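P450 epoxidase (PDB 1Q5D) is a cytochrome P450, a largely helical haem protein that holds iron protoporphyrin IX in an internal pocket. Local coordinates at residues 53-58 against 338-343; 297-302 against 329-334. All coordinates share one frame; numbering follows the deposited sequence.

Overall arrangement
From the N terminus, the chain passes strand 49-52 and enters helix 55-62 at residues 53-58, the first half of contact 1. Its partner, 338-343, comes some 280 residues later, so contact 1 closes a very long loop. Contact 2 is nested inside that loop: 297-302, leaving helix 287-297, meets 329-334 after an excursion that includes strands 304-309 and 325-329, which pair in the mixed sheet. The two contacts lie about 11 Å apart between centres and are joined directly through a probable hydrogen bond between Ser332 OG and Thr53 O. Helix 330-333, part of contact 2, also touches helix 55-62 and so links it to the loop after helix 287-297.

Contact 1: residues 53-58 against 338-343; sequences TRYHDV and TVFSRP
Val339 fits its forked side chain between the aromatic rings of Tyr55, His56 and Phe340. Its CG1 methyl sits squarely over the centre of one Tyr55 face, 4.1 Å from the ring centroid and only 5° off the ring normal, a well-formed CH-pi contact. The same methyl lies above Phe340, displaced toward the rim of that ring. The other branch turns to the helix: Val339 CG2 approaches Tyr55 CD2 at 3.7 Å and His56 CE1 at 3.6 Å. Tyr55 and Phe340 also touch directly, with Tyr55 CD1 at 4.0 Å from Phe340 CE2 and the ring planes inclined at 79°. On the exposed side the His56 ring lies across Tyr55, whose CD2 is above the imidazole centre, while Thr338 OG1 approaches the imidazole edge at 4.4 Å from His56 ND1. No hydrogen bond crosses between the segments, and the contact rests on van der Waals and CH-pi interactions.

Tyr55 is placed by what surrounds it. Its CB points toward 338-343, CG stands anti to the backbone N (chi1 -175°), and its hydroxyl is hydrogen-bonded to Ala354 O. Asp336 aligns both sides, since one carboxylate oxygen bonds Tyr55 N and the other bonds Thr338 OG1. Val58 N donates to Arg54 O at 2.9 Å, closing the first turn of the helix that carries the tyrosine. Farther out, Phe340 forms a cation-pi pair with Arg296, which fits the arginine of the ExxR motif of the P450 K helix. The contact joins the start of the B helix, 55-62, to the loop following the K' helix, 330-333, a junction within the beta-rich side of the cytochrome P450 fold.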
loop_
_atom_site.group_PDB
_atom_site.type_symbol
_atom_site.label_atom_id
_atom_site.label_comp_id
_atom_site.label_asym_id
_atom_site.label_seq_id
_atom_site.Cartn_x
_atom_site.Cartn_y
_atom_site.Cartn_z
ATOM N N THR A 53 17.632 -9.092 2.557
ATOM C CA THR A 53 16.729 -10.154 2.979
ATOM C C THR A 53 16.418 -10.244 4.475
ATOM O O THR A 53 15.509 -10.963 4.848
ATOM C CB THR A 53 17.292 -11.516 2.568
ATOM O OG1 THR A 53 18.615 -11.660 3.118
ATOM C CG2 THR A 53 17.496 -11.598 1.050
ATOM N N ARG A 54 17.185 -9.572 5.328
ATOM C CA ARG A 54 17.035 -9.792 6.767
ATOM C C ARG A 54 16.496 -8.574 7.530
ATOM O O ARG A 54 16.796 -7.433 7.198
ATOM C CB ARG A 54 18.359 -10.276 7.368
ATOM C CG ARG A 54 18.780 -11.645 6.827
ATOM C CD ARG A 54 20.242 -12.031 7.108
ATOM N NE ARG A 54 20.591 -13.267 6.410
ATOM C CZ ARG A 54 21.797 -13.825 6.433
ATOM N NH1 ARG A 54 22.785 -13.249 7.116
ATOM N NH2 ARG A 54 22.011 -14.951 5.762
ATOM N N TYR A 55 15.682 -8.832 8.547
ATOM C CA TYR A 55 15.051 -7.739 9.291
ATOM C C TYR A 55 15.999 -6.601 9.674
ATOM O O TYR A 55 15.753 -5.439 9.350
ATOM C CB TYR A 55 14.336 -8.258 10.542
ATOM C CG TYR A 55 13.572 -7.163 11.246
ATOM C CD1 TYR A 55 12.204 -6.997 11.026
ATOM C CD2 TYR A 55 14.217 -6.278 12.123
ATOM C CE1 TYR A 55 11.491 -5.991 11.670
ATOM C CE2 TYR A 55 13.508 -5.261 12.771
ATOM C CZ TYR A 55 12.148 -5.131 12.546
ATOM O OH TYR A 55 11.431 -4.125 13.171
ATOM N N HIS A 56 17.094 -6.917 10.358
ATOM C CA HIS A 56 17.928 -5.847 10.916
ATOM C C HIS A 56 18.576 -4.972 9.861
ATOM O O HIS A 56 18.724 -3.762 10.056
ATOM C CB HIS A 56 18.953 -6.391 11.910
ATOM C CG HIS A 56 18.362 -6.689 13.254
ATOM N ND1 HIS A 56 18.126 -7.974 13.698
ATOM C CD2 HIS A 56 17.913 -5.863 14.230
ATOM C CE1 HIS A 56 17.576 -7.927 14.900
ATOM N NE2 HIS A 56 17.435 -6.659 15.245
ATOM N N ASP A 57 18.952 -5.575 8.737
ATOM C CA ASP A 57 19.526 -4.810 7.640
ATOM C C ASP A 57 18.445 -3.967 6.958
ATOM O O ASP A 57 18.655 -2.796 6.650
ATOM C CB ASP A 57 20.206 -5.743 6.633
ATOM C CG ASP A 57 21.203 -6.677 7.293
ATOM O OD1 ASP A 57 22.102 -6.162 7.985
ATOM O OD2 ASP A 57 21.156 -7.923 7.203
ATOM N N VAL A 58 17.290 -4.574 6.717
ATOM C CA VAL A 58 16.147 -3.851 6.158
ATOM C C VAL A 58 15.734 -2.668 7.052
ATOM O O VAL A 58 15.607 -1.525 6.594
ATOM C CB VAL A 58 14.959 -4.802 5.962
ATOM C CG1 VAL A 58 13.689 -4.030 5.711
ATOM C CG2 VAL A 58 15.236 -5.762 4.805
ATOM N N THR A 338 14.922 -14.332 13.973
ATOM C CA THR A 338 15.652 -13.680 15.047
ATOM C C THR A 338 14.844 -12.525 15.627
ATOM O O THR A 338 15.232 -11.938 16.629
ATOM C CB THR A 338 17.042 -13.203 14.595
ATOM O OG1 THR A 338 16.908 -12.162 13.620
ATOM C CG2 THR A 338 17.778 -14.313 13.857
ATOM N N VAL A 339 13.708 -12.215 15.006
ATOM C CA VAL A 339 12.918 -11.068 15.445
ATOM C C VAL A 339 11.502 -11.457 15.866
ATOM O O VAL A 339 10.987 -10.968 16.868
ATOM C CB VAL A 339 12.896 -9.953 14.376
ATOM C CG1 VAL A 339 11.899 -8.872 14.746
ATOM C CG2 VAL A 339 14.288 -9.350 14.209
ATOM N N PHE A 340 10.868 -12.332 15.098
ATOM C CA PHE A 340 9.544 -12.830 15.443
ATOM C C PHE A 340 9.669 -14.310 15.751
ATOM O O PHE A 340 10.164 -15.070 14.923
ATOM C CB PHE A 340 8.543 -12.600 14.291
ATOM C CG PHE A 340 8.538 -11.184 13.760
ATOM C CD1 PHE A 340 7.747 -10.207 14.359
ATOM C CD2 PHE A 340 9.327 -10.831 12.675
ATOM C CE1 PHE A 340 7.743 -8.918 13.894
ATOM C CE2 PHE A 340 9.349 -9.529 12.206
ATOM C CZ PHE A 340 8.542 -8.565 12.814
ATOM N N SER A 341 9.235 -14.715 16.946
ATOM C CA SER A 341 9.262 -16.118 17.342
ATOM C C SER A 341 8.170 -16.871 16.627
ATOM O O SER A 341 7.074 -16.341 16.438
ATOM C CB SER A 341 9.057 -16.259 18.854
ATOM O OG SER A 341 10.230 -15.870 19.540
ATOM N N ARG A 342 8.459 -18.115 16.252
ATOM C CA ARG A 342 7.556 -18.897 15.425
ATOM C C ARG A 342 7.071 -18.051 14.242
ATOM O O ARG A 342 5.866 -17.888 14.040
ATOM C CB ARG A 342 6.365 -19.404 16.241
ATOM C CG ARG A 342 6.753 -20.292 17.429
ATOM C CD ARG A 342 5.569 -20.970 18.091
ATOM N NE ARG A 342 4.415 -20.081 18.106
ATOM C CZ ARG A 342 3.156 -20.486 18.203
ATOM N NH1 ARG A 342 2.880 -21.776 18.311
ATOM N NH2 ARG A 342 2.171 -19.595 18.191
ATOM N N PRO A 343 8.018 -17.552 13.453
ATOM C CA PRO A 343 7.719 -16.540 12.426
ATOM C C PRO A 343 6.791 -17.066 11.331
ATOM O O PRO A 343 6.112 -16.272 10.683
ATOM C CB PRO A 343 9.107 -16.168 11.874
ATOM C CG PRO A 343 9.991 -17.361 12.169
ATOM C CD PRO A 343 9.443 -17.944 13.464
#

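Contact 2: residues 297-302 against 329-334; sequences FDNILR and LIPSAL
The backbones come together at Asn299 and Pro331, whose CA atoms are 5.1 Å apart where the loop leaving helix 287-297 passes the short helix 330-333. In P450 terms these are the end of the K helix and the K' helix, and an Asx turn at Asn299 shapes the crossing loop. Asn299 OD1 accepts from Leu301 N at 3.0 Å, with a fairly straight N-H...O angle of 152°, although the donor stands 53° out of the amide's carbonyl plane. CG of Asn299 is anti to the backbone N (chi1 -170°), and the amide lies against Ile330 CG2. There Asn299 OD1 meets Ile330 CG2 at 3.5 Å, and the amide nitrogen ND2 of Asn299 lies 3.9 Å from Leu334 CD1. That nitrogen is also hydrogen-bonded to Leu295 O in the last turn of the K helix, so both ends of the amide are held and its rotation is fixed.

Beside it, a water links the two backbones: it accepts from Asn299 N at 3.1 Å and donates to Pro331 O at 3.3 Å. Leu301 adds an apolar contact, its CD1 touching Ile330 CG1 at 4.0 Å. The same leucine lines the ligand pocket and touches the bound EPB; the Asx turn, which grips Leu301 N, probably helps to position this pocket residue. Outside the two segments, Pro331 packs on Phe29 and Ile32 of helix 29-38, while Asp298 and Asn299 O are both held by Arg404. The tightest point is polar against apolar: the buried carbonyl oxygen of Leu301, which has no hydrogen-bonding partner in the model, comes to 3.0 Å from Pro331 CG, the nearest atom of that ring.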
loop_
_atom_site.group_PDB
_atom_site.type_symbol
_atom_site.label_atom_id
_atom_site.label_comp_id
_atom_site.label_asym_id
_atom_site.label_seq_id
_atom_site.Cartn_x
_atom_site.Cartn_y
_atom_site.Cartn_z
ATOM N N PHE A 297 2.711 -11.479 8.857
ATOM C CA PHE A 297 2.815 -12.891 8.514
ATOM C C PHE A 297 2.766 -13.089 6.999
ATOM O O PHE A 297 3.497 -13.928 6.445
ATOM C CB PHE A 297 1.657 -13.672 9.144
ATOM C CG PHE A 297 1.510 -15.084 8.626
ATOM C CD1 PHE A 297 2.470 -16.042 8.906
ATOM C CD2 PHE A 297 0.393 -15.460 7.896
ATOM C CE1 PHE A 297 2.340 -17.340 8.440
ATOM C CE2 PHE A 297 0.253 -16.759 7.434
ATOM C CZ PHE A 297 1.222 -17.704 7.706
ATOM N N ASP A 298 1.920 -12.307 6.339
ATOM C CA ASP A 298 1.663 -12.507 4.909
ATOM C C ASP A 298 1.665 -11.187 4.168
ATOM O O ASP A 298 0.638 -10.762 3.626
ATOM C CB ASP A 298 0.318 -13.203 4.742
ATOM C CG ASP A 298 0.203 -13.964 3.433
ATOM O OD1 ASP A 298 1.198 -14.098 2.682
ATOM O OD2 ASP A 298 -0.882 -14.467 3.098
ATOM N N ASN A 299 2.815 -10.529 4.158
ATOM C CA ASN A 299 2.899 -9.186 3.646
ATOM C C ASN A 299 2.473 -9.136 2.188
ATOM O O ASN A 299 2.862 -10.009 1.387
ATOM C CB ASN A 299 4.321 -8.654 3.765
ATOM C CG ASN A 299 4.397 -7.185 3.461
ATOM O OD1 ASN A 299 4.830 -6.777 2.367
ATOM N ND2 ASN A 299 3.964 -6.359 4.430
ATOM N N ILE A 300 1.685 -8.115 1.858
ATOM C CA ILE A 300 1.113 -7.960 0.516
ATOM C C ILE A 300 2.099 -7.533 -0.570
ATOM O O ILE A 300 1.756 -7.569 -1.775
ATOM C CB ILE A 300 -0.040 -6.913 0.530
ATOM C CG1 ILE A 300 0.509 -5.536 0.928
ATOM C CG2 ILE A 300 -1.222 -7.405 1.381
ATOM C CD1 ILE A 300 -0.452 -4.335 0.720
ATOM N N LEU A 301 3.283 -7.091 -0.175
ATOM C CA LEU A 301 4.273 -6.630 -1.147
ATOM C C LEU A 301 4.962 -7.822 -1.805
ATOM O O LEU A 301 5.376 -8.756 -1.120
ATOM C CB LEU A 301 5.328 -5.737 -0.502
ATOM C CG LEU A 301 4.814 -4.380 -0.006
ATOM C CD1 LEU A 301 5.914 -3.529 0.645
ATOM C CD2 LEU A 301 4.193 -3.651 -1.210
ATOM N N ARG A 302 5.064 -7.776 -3.132
ATOM C CA ARG A 302 5.749 -8.825 -3.919
ATOM C C ARG A 302 7.233 -8.863 -3.606
ATOM O O ARG A 302 7.824 -9.931 -3.384
ATOM C CB ARG A 302 5.580 -8.524 -5.413
ATOM C CG ARG A 302 6.168 -9.603 -6.351
ATOM C CD ARG A 302 5.799 -9.380 -7.821
ATOM N NE ARG A 302 4.361 -9.480 -8.000
ATOM C CZ ARG A 302 3.707 -10.610 -8.253
ATOM N NH1 ARG A 302 4.362 -11.764 -8.391
ATOM N NH2 ARG A 302 2.387 -10.578 -8.382
ATOM N N LEU A 329 13.574 -6.354 1.020
ATOM C CA LEU A 329 12.671 -7.497 0.820
ATOM C C LEU A 329 11.725 -7.692 2.003
ATOM O O LEU A 329 11.942 -8.561 2.845
ATOM C CB LEU A 329 13.455 -8.791 0.522
ATOM C CG LEU A 329 12.692 -10.009 -0.005
ATOM C CD1 LEU A 329 11.853 -9.698 -1.278
ATOM C CD2 LEU A 329 13.640 -11.211 -0.268
ATOM N N ILE A 330 10.645 -6.907 2.027
ATOM C CA ILE A 330 9.753 -6.840 3.185
ATOM C C ILE A 330 9.132 -8.147 3.650
ATOM O O ILE A 330 9.160 -8.428 4.839
ATOM C CB ILE A 330 8.645 -5.762 2.988
ATOM C CG1 ILE A 330 9.249 -4.377 2.728
ATOM C CG2 ILE A 330 7.682 -5.757 4.161
ATOM C CD1 ILE A 330 10.197 -3.879 3.771
ATOM N N PRO A 331 8.540 -8.939 2.756
ATOM C CA PRO A 331 7.919 -10.198 3.175
ATOM C C PRO A 331 8.940 -11.156 3.773
ATOM O O PRO A 331 8.563 -12.009 4.561
ATOM C CB PRO A 331 7.357 -10.780 1.870
ATOM C CG PRO A 331 7.311 -9.646 0.953
ATOM C CD PRO A 331 8.404 -8.706 1.307
ATOM N N SER A 332 10.203 -10.993 3.404
ATOM C CA SER A 332 11.277 -11.819 3.942
ATOM C C SER A 332 11.701 -11.349 5.333
ATOM O O SER A 332 11.752 -12.133 6.282
ATOM C CB SER A 332 12.495 -11.782 3.023
ATOM O OG SER A 332 13.557 -12.557 3.596
ATOM N N ALA A 333 12.012 -10.070 5.437
ATOM C CA ALA A 333 12.402 -9.484 6.712
ATOM C C ALA A 333 11.332 -9.785 7.771
ATOM O O ALA A 333 11.648 -9.969 8.946
ATOM C CB ALA A 333 12.605 -7.964 6.543
ATOM N N LEU A 334 10.071 -9.868 7.351
ATOM C CA LEU A 334 8.983 -10.037 8.302
ATOM C C LEU A 334 8.795 -11.492 8.672
ATOM O O LEU A 334 7.968 -11.806 9.527
ATOM C CB LEU A 334 7.677 -9.403 7.787
ATOM C CG LEU A 334 7.775 -7.881 7.609
ATOM C CD1 LEU A 334 6.427 -7.223 7.351
ATOM C CD2 LEU A 334 8.471 -7.214 8.804
HETATM O O HOH W 1 5.494 -11.458 5.509
#